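Local coordinates for protein DNA ligase (Archaeoglobus fulgidus, PDB 3GDE) that probably seals nicks in double-stranded DNA during replication, recombination and repair, using ATP and passing through an enzyme-bound AMP intermediate, at residues 217-222 / 346-351; 221-226 / 266-271; 226-231 / 257-262. All blocks are in the same frame, centred on the assembly; numbering follows the deposited sequence.

Contact 1 (217-222 / 346-351)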
loop_
_atom_site.group_PDB
_atom_site.type_symbol
_atom_site.label_atom_id
_atom_site.label_comp_id
_atom_site.label_asym_id
_atom_site.label_seq_id
_atom_site.Cartn_x
_atom_site.Cartn_y
_atom_site.Cartn_z
ATOM N N LYS A 217 0.912 3.389 25.411
ATOM C CA LYS A 217 1.618 2.238 25.966
ATOM C C LYS A 217 1.973 1.167 24.928
ATOM O O LYS A 217 2.714 0.227 25.236
ATOM C CB LYS A 217 0.753 1.602 27.058
ATOM C CG LYS A 217 1.516 1.061 28.261
ATOM C CD LYS A 217 0.561 0.440 29.297
ATOM C CE LYS A 217 -0.347 1.490 29.945
ATOM N NZ LYS A 217 -1.383 0.857 30.817
ATOM N N MET A 218 1.433 1.286 23.718
ATOM C CA MET A 218 1.741 0.319 22.657
ATOM C C MET A 218 3.199 0.427 22.191
ATOM O O MET A 218 3.738 1.526 22.013
ATOM C CB MET A 218 0.773 0.448 21.477
ATOM C CG MET A 218 -0.678 0.182 21.846
ATOM S SD MET A 218 -1.803 0.093 20.448
ATOM C CE MET A 218 -1.532 -1.590 19.899
ATOM N N LYS A 219 3.836 -0.727 22.020
ATOM C CA LYS A 219 5.245 -0.792 21.639
ATOM C C LYS A 219 5.445 -1.594 20.358
ATOM O O LYS A 219 4.573 -2.373 19.951
ATOM C CB LYS A 219 6.088 -1.425 22.756
ATOM C CG LYS A 219 6.133 -0.665 24.053
ATOM C CD LYS A 219 6.694 -1.562 25.143
ATOM C CE LYS A 219 6.537 -0.934 26.528
ATOM N NZ LYS A 219 6.898 -1.922 27.596
ATOM N N ILE A 220 6.603 -1.390 19.733
ATOM C CA ILE A 220 7.062 -2.225 18.631
ATOM C C ILE A 220 7.285 -3.640 19.160
ATOM O O ILE A 220 7.906 -3.827 20.200
ATOM C CB ILE A 220 8.394 -1.689 18.023
ATOM C CG1 ILE A 220 8.209 -0.271 17.469
ATOM C CG2 ILE A 220 8.932 -2.644 16.961
ATOM C CD1 ILE A 220 9.502 0.470 17.189
ATOM N N GLU A 221 6.752 -4.624 18.446
ATOM C CA GLU A 221 7.067 -6.012 18.719
ATOM C C GLU A 221 7.609 -6.686 17.464
ATOM O O GLU A 221 7.170 -6.387 16.342
ATOM C CB GLU A 221 5.874 -6.769 19.343
ATOM C CG GLU A 221 4.544 -6.638 18.635
ATOM C CD GLU A 221 3.356 -7.079 19.507
ATOM O OE1 GLU A 221 2.854 -6.254 20.313
ATOM O OE2 GLU A 221 2.916 -8.249 19.374
ATOM N N ILE A 222 8.582 -7.576 17.660
ATOM C CA ILE A 222 9.245 -8.255 16.553
ATOM C C ILE A 222 8.253 -9.076 15.726
ATOM O O ILE A 222 7.394 -9.788 16.272
ATOM C CB ILE A 222 10.442 -9.130 17.013
ATOM C CG1 ILE A 222 11.491 -8.274 17.718
ATOM C CG2 ILE A 222 11.097 -9.819 15.812
ATOM C CD1 ILE A 222 12.726 -9.043 18.189
ATOM N N ASP A 346 16.345 -5.505 21.700
ATOM C CA ASP A 346 15.682 -5.956 22.930
ATOM C C ASP A 346 14.863 -4.840 23.599
ATOM O O ASP A 346 15.130 -4.414 24.730
ATOM C CB ASP A 346 16.680 -6.634 23.877
ATOM C CG ASP A 346 17.234 -7.927 23.292
ATOM O OD1 ASP A 346 16.419 -8.828 22.966
ATOM O OD2 ASP A 346 18.475 -8.037 23.144
ATOM N N GLY A 347 13.854 -4.385 22.860
ATOM C CA GLY A 347 13.048 -3.236 23.237
ATOM C C GLY A 347 13.167 -2.146 22.187
ATOM O O GLY A 347 14.180 -2.050 21.485
ATOM N N GLU A 348 12.119 -1.330 22.082
ATOM C CA GLU A 348 12.111 -0.140 21.233
ATOM C C GLU A 348 13.366 0.680 21.463
ATOM O O GLU A 348 13.842 0.775 22.602
ATOM C CB GLU A 348 10.919 0.742 21.575
ATOM C CG GLU A 348 9.601 0.268 21.036
ATOM C CD GLU A 348 8.507 1.315 21.187
ATOM O OE1 GLU A 348 8.699 2.312 21.911
ATOM O OE2 GLU A 348 7.440 1.141 20.576
ATOM N N CYS A 349 13.894 1.269 20.388
ATOM C CA CYS A 349 15.057 2.160 20.481
ATOM C C CYS A 349 14.966 3.306 19.467
ATOM O O CYS A 349 15.940 4.023 19.223
ATOM C CB CYS A 349 16.374 1.380 20.352
ATOM S SG CYS A 349 16.718 0.643 18.737
ATOM N N ILE A 350 13.768 3.482 18.914
ATOM C CA ILE A 350 13.452 4.571 17.993
ATOM C C ILE A 350 13.491 5.962 18.624
ATOM O O ILE A 350 13.641 6.953 17.908
ATOM C CB ILE A 350 12.085 4.368 17.286
ATOM C CG1 ILE A 350 10.944 4.166 18.291
ATOM C CG2 ILE A 350 12.162 3.209 16.304
ATOM C CD1 ILE A 350 9.554 4.548 17.754
ATOM N N ASP A 351 13.369 6.039 19.950
ATOM C CA ASP A 351 13.410 7.331 20.653
ATOM C C ASP A 351 14.821 7.891 20.848
ATOM O O ASP A 351 14.971 9.072 21.164
ATOM C CB ASP A 351 12.670 7.270 21.999
ATOM C CG ASP A 351 11.154 7.151 21.844
ATOM O OD1 ASP A 351 10.618 7.392 20.742
ATOM O OD2 ASP A 351 10.487 6.823 22.845
#
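Glu-348 reaches across to the backbone of Ile-220 and accepts a hydrogen bond from its amide N-H on carboxylate oxygen OE2. The bond from Ile-220 N to Glu-348 OE2 measures 2.8 Å, with an N-H...O angle of 152°, and the donor meets the oxygen on its anti side, a little out of the carboxylate plane. CG of Glu-348 stands anti to its own carbonyl carbon, beside the backbone N (chi1 -77°), and the chain is extended beyond it, which gives the carboxylate the span to reach the neighbouring loop. A glutamate suits the place because its methylene part also serves as an apolar surface: Ile-220 CB lies 3.8 Å from Glu-348 CG. Lys-219 crosses the glutamate at about a right angle, its CB 3.6 Å from Glu-348 OE2, while its amine leads away from the contact.

Ile-220 has CG1 anti to its carbonyl carbon (chi1 -61°), and beyond it the side chain meets Ile-350 tip to tip, with Ile-220 CD1 3.9 Å from Ile-350 CG2. Branched aliphatic residues fit this buried spot, where Ile-220 also touches Ile-196 of helix 187-197 and Ile-297 of strand 296-306. The contact thus joins the loop that follows helix 200-216 to the loop after strand 344-345 in the adenylation domain, whose nucleotidyltransferase fold belongs to the ATP-grasp clan.

Contact 2 (221-226 / 266-271)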
loop_
_atom_site.group_PDB
_atom_site.type_symbol
_atom_site.label_atom_id
_atom_site.label_comp_id
_atom_site.label_asym_id
_atom_site.label_seq_id
_atom_site.Cartn_x
_atom_site.Cartn_y
_atom_site.Cartn_z
ATOM N N GLU A 221 6.752 -4.624 18.446
ATOM C CA GLU A 221 7.067 -6.012 18.719
ATOM C C GLU A 221 7.609 -6.686 17.464
ATOM O O GLU A 221 7.170 -6.387 16.342
ATOM C CB GLU A 221 5.874 -6.769 19.343
ATOM C CG GLU A 221 4.544 -6.638 18.635
ATOM C CD GLU A 221 3.356 -7.079 19.507
ATOM O OE1 GLU A 221 2.854 -6.254 20.313
ATOM O OE2 GLU A 221 2.916 -8.249 19.374
ATOM N N ILE A 222 8.582 -7.576 17.660
ATOM C CA ILE A 222 9.245 -8.255 16.553
ATOM C C ILE A 222 8.253 -9.076 15.726
ATOM O O ILE A 222 7.394 -9.788 16.272
ATOM C CB ILE A 222 10.442 -9.130 17.013
ATOM C CG1 ILE A 222 11.491 -8.274 17.718
ATOM C CG2 ILE A 222 11.097 -9.819 15.812
ATOM C CD1 ILE A 222 12.726 -9.043 18.189
ATOM N N HIS A 223 8.389 -8.934 14.407
ATOM C CA HIS A 223 7.551 -9.585 13.400
ATOM C C HIS A 223 6.250 -8.818 13.111
ATOM O O HIS A 223 5.486 -9.194 12.222
ATOM C CB HIS A 223 7.340 -11.088 13.689
ATOM C CG HIS A 223 8.624 -11.858 13.822
ATOM N ND1 HIS A 223 9.023 -12.451 15.002
ATOM C CD2 HIS A 223 9.617 -12.096 12.931
ATOM C CE1 HIS A 223 10.197 -13.032 14.828
ATOM N NE2 HIS A 223 10.577 -12.836 13.579
ATOM N N ILE A 224 6.023 -7.728 13.839
ATOM C CA ILE A 224 4.979 -6.778 13.457
ATOM C C ILE A 224 5.627 -5.526 12.863
ATOM O O ILE A 224 6.355 -4.806 13.555
ATOM C CB ILE A 224 3.982 -6.470 14.615
ATOM C CG1 ILE A 224 3.135 -7.719 14.894
ATOM C CG2 ILE A 224 3.075 -5.280 14.261
ATOM C CD1 ILE A 224 2.364 -7.685 16.179
ATOM N N PRO A 225 5.365 -5.274 11.569
ATOM C CA PRO A 225 6.070 -4.229 10.838
ATOM C C PRO A 225 5.722 -2.849 11.339
ATOM O O PRO A 225 4.582 -2.583 11.727
ATOM C CB PRO A 225 5.573 -4.406 9.398
ATOM C CG PRO A 225 4.228 -5.030 9.557
ATOM C CD PRO A 225 4.372 -5.957 10.720
ATOM N N VAL A 226 6.725 -1.987 11.338
ATOM C CA VAL A 226 6.527 -0.589 11.642
ATOM C C VAL A 226 6.717 0.257 10.382
ATOM O O VAL A 226 7.556 -0.048 9.521
ATOM C CB VAL A 226 7.315 -0.123 12.922
ATOM C CG1 VAL A 226 8.110 -1.272 13.564
ATOM C CG2 VAL A 226 8.158 1.145 12.689
ATOM N N ARG A 266 13.261 -17.170 14.114
ATOM C CA ARG A 266 12.783 -16.949 12.752
ATOM C C ARG A 266 13.001 -15.502 12.285
ATOM O O ARG A 266 13.132 -14.582 13.094
ATOM C CB ARG A 266 11.304 -17.339 12.617
ATOM C CG ARG A 266 10.340 -16.420 13.340
ATOM C CD ARG A 266 8.957 -16.493 12.730
ATOM N NE ARG A 266 7.968 -15.876 13.609
ATOM C CZ ARG A 266 6.904 -15.191 13.192
ATOM N NH1 ARG A 266 6.676 -15.014 11.895
ATOM N NH2 ARG A 266 6.069 -14.670 14.082
ATOM N N VAL A 267 13.035 -15.330 10.968
ATOM C CA VAL A 267 13.208 -14.038 10.326
ATOM C C VAL A 267 11.920 -13.709 9.577
ATOM O O VAL A 267 11.331 -14.588 8.943
ATOM C CB VAL A 267 14.388 -14.076 9.306
ATOM C CG1 VAL A 267 14.507 -12.768 8.518
ATOM C CG2 VAL A 267 15.708 -14.398 10.005
ATOM N N THR A 268 11.466 -12.464 9.691
ATOM C CA THR A 268 10.523 -11.893 8.725
ATOM C C THR A 268 11.138 -10.669 8.054
ATOM O O THR A 268 11.846 -9.878 8.694
ATOM C CB THR A 268 9.161 -11.491 9.339
ATOM O OG1 THR A 268 9.377 -10.737 10.531
ATOM C CG2 THR A 268 8.291 -12.718 9.637
ATOM N N ILE A 269 10.864 -10.529 6.762
ATOM C CA ILE A 269 11.325 -9.381 5.982
ATOM C C ILE A 269 10.119 -8.706 5.339
ATOM O O ILE A 269 9.315 -9.352 4.659
ATOM C CB ILE A 269 12.359 -9.794 4.891
ATOM C CG1 ILE A 269 13.530 -10.574 5.509
ATOM C CG2 ILE A 269 12.866 -8.561 4.106
ATOM C CD1 ILE A 269 14.479 -11.181 4.490
ATOM N N TYR A 270 9.993 -7.409 5.583
ATOM C CA TYR A 270 8.951 -6.596 4.975
ATOM C C TYR A 270 9.536 -5.609 3.975
ATOM O O TYR A 270 10.617 -5.053 4.191
ATOM C CB TYR A 270 8.159 -5.851 6.050
ATOM C CG TYR A 270 7.431 -6.780 6.980
ATOM C CD1 TYR A 270 6.209 -7.336 6.617
ATOM C CD2 TYR A 270 7.970 -7.115 8.221
ATOM C CE1 TYR A 270 5.537 -8.215 7.466
ATOM C CE2 TYR A 270 7.310 -7.985 9.081
ATOM C CZ TYR A 270 6.088 -8.528 8.694
ATOM O OH TYR A 270 5.418 -9.384 9.538
ATOM N N SER A 271 8.821 -5.403 2.878
ATOM C CA SER A 271 9.234 -4.447 1.861
ATOM C C SER A 271 8.830 -3.012 2.246
ATOM O O SER A 271 8.316 -2.770 3.342
ATOM C CB SER A 271 8.634 -4.841 0.515
ATOM O OG SER A 271 7.220 -4.720 0.547
#
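His-223 is packed flat under Arg-266: the guanidinium lies over one face of the imidazole, centres 3.9 Å apart and planes 16° from parallel. Ile-222 CG2 covers the opposite face, so the ring is held between a flat cation and a methyl group. At the ring's edge, His-223 NE2 donates to Arg-266 O over 3.1 Å; the acceptor lies in the imidazole plane, but the donor stands well above the plane of the carbonyl. A histidine suits the position because it offers both a face to stack and an N-H to the backbone.

This residue occupies the third position of a type II beta turn, Glu-221 to Ile-224, which rests against strand 268-271 of the adenylation domain, the hairpin partner of strand 256-262. Tyr-270 points toward segment 221-226 and meets it in two ways. Its hydroxyl OH donates to His-223 O at 2.7 Å, while Pro-225, just after the turn, sits over one ring face, with Pro-225 CB 3.8 Å from the centroid of the Tyr-270 ring in a CH-pi contact. A phenylalanine in place of Tyr-270 would keep the face for Pro-225 but would probably leave His-223 O without this donor. The rings of Tyr-270 and His-261 meet nearly perpendicularly.

Contact 3 (226-231 / 257-262)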
loop_
_atom_site.group_PDB
_atom_site.type_symbol
_atom_site.label_atom_id
_atom_site.label_comp_id
_atom_site.label_asym_id
_atom_site.label_seq_id
_atom_site.Cartn_x
_atom_site.Cartn_y
_atom_site.Cartn_z
ATOM N N VAL A 226 6.725 -1.987 11.338
ATOM C CA VAL A 226 6.527 -0.589 11.642
ATOM C C VAL A 226 6.717 0.257 10.382
ATOM O O VAL A 226 7.556 -0.048 9.521
ATOM C CB VAL A 226 7.315 -0.123 12.922
ATOM C CG1 VAL A 226 8.110 -1.272 13.564
ATOM C CG2 VAL A 226 8.158 1.145 12.689
ATOM N N ARG A 227 5.881 1.281 10.252
ATOM C CA ARG A 227 5.920 2.155 9.096
ATOM C C ARG A 227 7.278 2.831 9.044
ATOM O O ARG A 227 7.725 3.415 10.034
ATOM C CB ARG A 227 4.814 3.194 9.181
ATOM C CG ARG A 227 4.229 3.538 7.852
ATOM C CD ARG A 227 3.366 2.411 7.329
ATOM N NE ARG A 227 1.945 2.651 7.558
ATOM C CZ ARG A 227 1.190 3.430 6.792
ATOM N NH1 ARG A 227 1.717 4.063 5.752
ATOM N NH2 ARG A 227 -0.092 3.593 7.072
ATOM N N MET A 228 7.948 2.726 7.906
ATOM C CA MET A 228 9.303 3.256 7.791
ATOM C C MET A 228 9.343 4.783 7.864
ATOM O O MET A 228 8.423 5.466 7.401
ATOM C CB MET A 228 9.958 2.769 6.499
ATOM C CG MET A 228 10.138 1.268 6.446
ATOM S SD MET A 228 10.326 0.776 4.746
ATOM C CE MET A 228 10.695 -0.974 4.934
ATOM N N MET A 229 10.400 5.310 8.465
ATOM C CA MET A 229 10.656 6.752 8.422
ATOM C C MET A 229 11.047 7.129 6.998
ATOM O O MET A 229 11.843 6.437 6.367
ATOM C CB MET A 229 11.763 7.137 9.408
ATOM C CG MET A 229 12.051 8.621 9.478
ATOM S SD MET A 229 13.143 8.983 10.843
ATOM C CE MET A 229 13.159 10.777 10.794
ATOM N N LEU A 230 10.481 8.219 6.492
ATOM C CA LEU A 230 10.703 8.616 5.101
ATOM C C LEU A 230 11.478 9.923 4.983
ATOM O O LEU A 230 11.388 10.775 5.862
ATOM C CB LEU A 230 9.358 8.737 4.374
ATOM C CG LEU A 230 8.433 7.517 4.346
ATOM C CD1 LEU A 230 7.124 7.877 3.648
ATOM C CD2 LEU A 230 9.100 6.336 3.659
ATOM N N ALA A 231 12.217 10.087 3.883
ATOM C CA ALA A 231 12.997 11.299 3.637
ATOM C C ALA A 231 12.374 12.225 2.585
ATOM O O ALA A 231 11.711 11.767 1.648
ATOM C CB ALA A 231 14.411 10.938 3.242
ATOM N N ARG A 257 14.045 -0.888 -0.305
ATOM C CA ARG A 257 14.028 -0.795 1.137
ATOM C C ARG A 257 13.291 -1.980 1.787
ATOM O O ARG A 257 12.259 -2.447 1.295
ATOM C CB ARG A 257 13.427 0.525 1.571
ATOM C CG ARG A 257 13.824 0.893 2.974
ATOM C CD ARG A 257 13.584 2.344 3.253
ATOM N NE ARG A 257 13.642 2.609 4.679
ATOM C CZ ARG A 257 13.285 3.760 5.234
ATOM N NH1 ARG A 257 12.838 4.762 4.473
ATOM N NH2 ARG A 257 13.362 3.907 6.551
ATOM N N VAL A 258 13.860 -2.481 2.870
ATOM C CA VAL A 258 13.262 -3.563 3.631
ATOM C C VAL A 258 13.416 -3.327 5.127
ATOM O O VAL A 258 14.224 -2.492 5.583
ATOM C CB VAL A 258 13.857 -4.970 3.289
ATOM C CG1 VAL A 258 13.602 -5.334 1.847
ATOM C CG2 VAL A 258 15.344 -5.059 3.658
ATOM N N GLN A 259 12.624 -4.078 5.880
ATOM C CA GLN A 259 12.706 -4.069 7.325
ATOM C C GLN A 259 12.812 -5.522 7.804
ATOM O O GLN A 259 11.988 -6.369 7.463
ATOM C CB GLN A 259 11.484 -3.358 7.891
ATOM C CG GLN A 259 11.538 -3.103 9.364
ATOM C CD GLN A 259 10.296 -2.417 9.846
ATOM O OE1 GLN A 259 9.348 -3.068 10.280
ATOM N NE2 GLN A 259 10.271 -1.095 9.739
ATOM N N VAL A 260 13.848 -5.798 8.580
ATOM C CA VAL A 260 14.201 -7.164 8.965
ATOM C C VAL A 260 13.970 -7.371 10.460
ATOM O O VAL A 260 14.472 -6.601 11.285
ATOM C CB VAL A 260 15.672 -7.482 8.573
ATOM C CG1 VAL A 260 16.155 -8.788 9.215
ATOM C CG2 VAL A 260 15.810 -7.538 7.051
ATOM N N HIS A 261 13.195 -8.406 10.785
ATOM C CA HIS A 261 12.831 -8.727 12.163
ATOM C C HIS A 261 13.414 -10.088 12.577
ATOM O O HIS A 261 13.213 -11.089 11.882
ATOM C CB HIS A 261 11.308 -8.772 12.305
ATOM C CG HIS A 261 10.627 -7.466 12.052
ATOM N ND1 HIS A 261 10.012 -6.745 13.052
ATOM C CD2 HIS A 261 10.445 -6.760 10.912
ATOM C CE1 HIS A 261 9.485 -5.647 12.542
ATOM N NE2 HIS A 261 9.734 -5.632 11.244
ATOM N N TRP A 262 14.102 -10.120 13.717
ATOM C CA TRP A 262 14.852 -11.312 14.157
ATOM C C TRP A 262 15.546 -11.093 15.513
ATOM O O TRP A 262 16.220 -10.080 15.672
ATOM C CB TRP A 262 15.919 -11.608 13.081
ATOM C CG TRP A 262 17.149 -12.367 13.536
ATOM C CD1 TRP A 262 18.336 -11.836 13.956
ATOM C CD2 TRP A 262 17.306 -13.788 13.588
ATOM N NE1 TRP A 262 19.226 -12.840 14.267
ATOM C CE2 TRP A 262 18.619 -14.048 14.054
ATOM C CE3 TRP A 262 16.470 -14.869 13.286
ATOM C CZ2 TRP A 262 19.111 -15.350 14.229
ATOM C CZ3 TRP A 262 16.964 -16.163 13.455
ATOM C CH2 TRP A 262 18.270 -16.390 13.923
#
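Met-228 and Arg-257 lie side by side, running opposite ways, and join the chain leading into strand 230-233 to strand 256-262 of the ATP-grasp-clan adenylation domain. CB of Met-228 lies over one face of the guanidinium, offset toward its rim, 3.6 Å from Arg-257 NH2. Farther along, Met-228 SD is 3.8 Å from Arg-257 NE, and its methyl CE reaches the backbone of strand 256-262, 3.6 Å from Val-258 C. An unbranched, extended methionine suits a course alongside another long side chain. Arg-257 is itself extended from CG to NE, which carries the guanidinium across to Met-229. Both its terminal nitrogens grip one carbonyl oxygen, Met-229 O, which lies near the guanidinium plane; NH2 also forms a salt bridge with Asp-299. Arg-257 is predicted to bind ATP, so these bonds probably help to set its position in the nucleotide pocket.

Gln-259 suits its place because its amide can both donate and accept a hydrogen bond, and it pairs with both backbone groups of Val-226. Its NE2 donates to Val-226 O over 2.9 Å. Val-226 N in turn donates to Gln-259 OE1 over 3.0 Å, in the carbonyl plane on a lone pair, and the same OE1 also accepts from His-261 NE2 at 2.8 Å.

In the fold
The three contacts follow one continuous run, residues 217-231, from the end of helix 200-216 into the adenylation domain. Contacts 1 and 2 share Glu-221 and Ile-222, contacts 2 and 3 share Val-226. The centres of contacts 2 and 3 are about 9 Å apart, that of contact 1 about 13 Å from each. Strands 256-262 and 268-271 are antiparallel neighbours, so contacts 2 and 3 bind the run to adjoining strands. Contact 3 holds Arg-257 of the predicted ATP site; its Leu-230 side chain is about 3 Å from that of Arg-414, also of that site, and about 4 Å from a bound phosphate ion, probably from the crystallisation liquor. The side chains of Tyr-270 and Ile-350 lie about 9 and 10 Å from that of Arg-257.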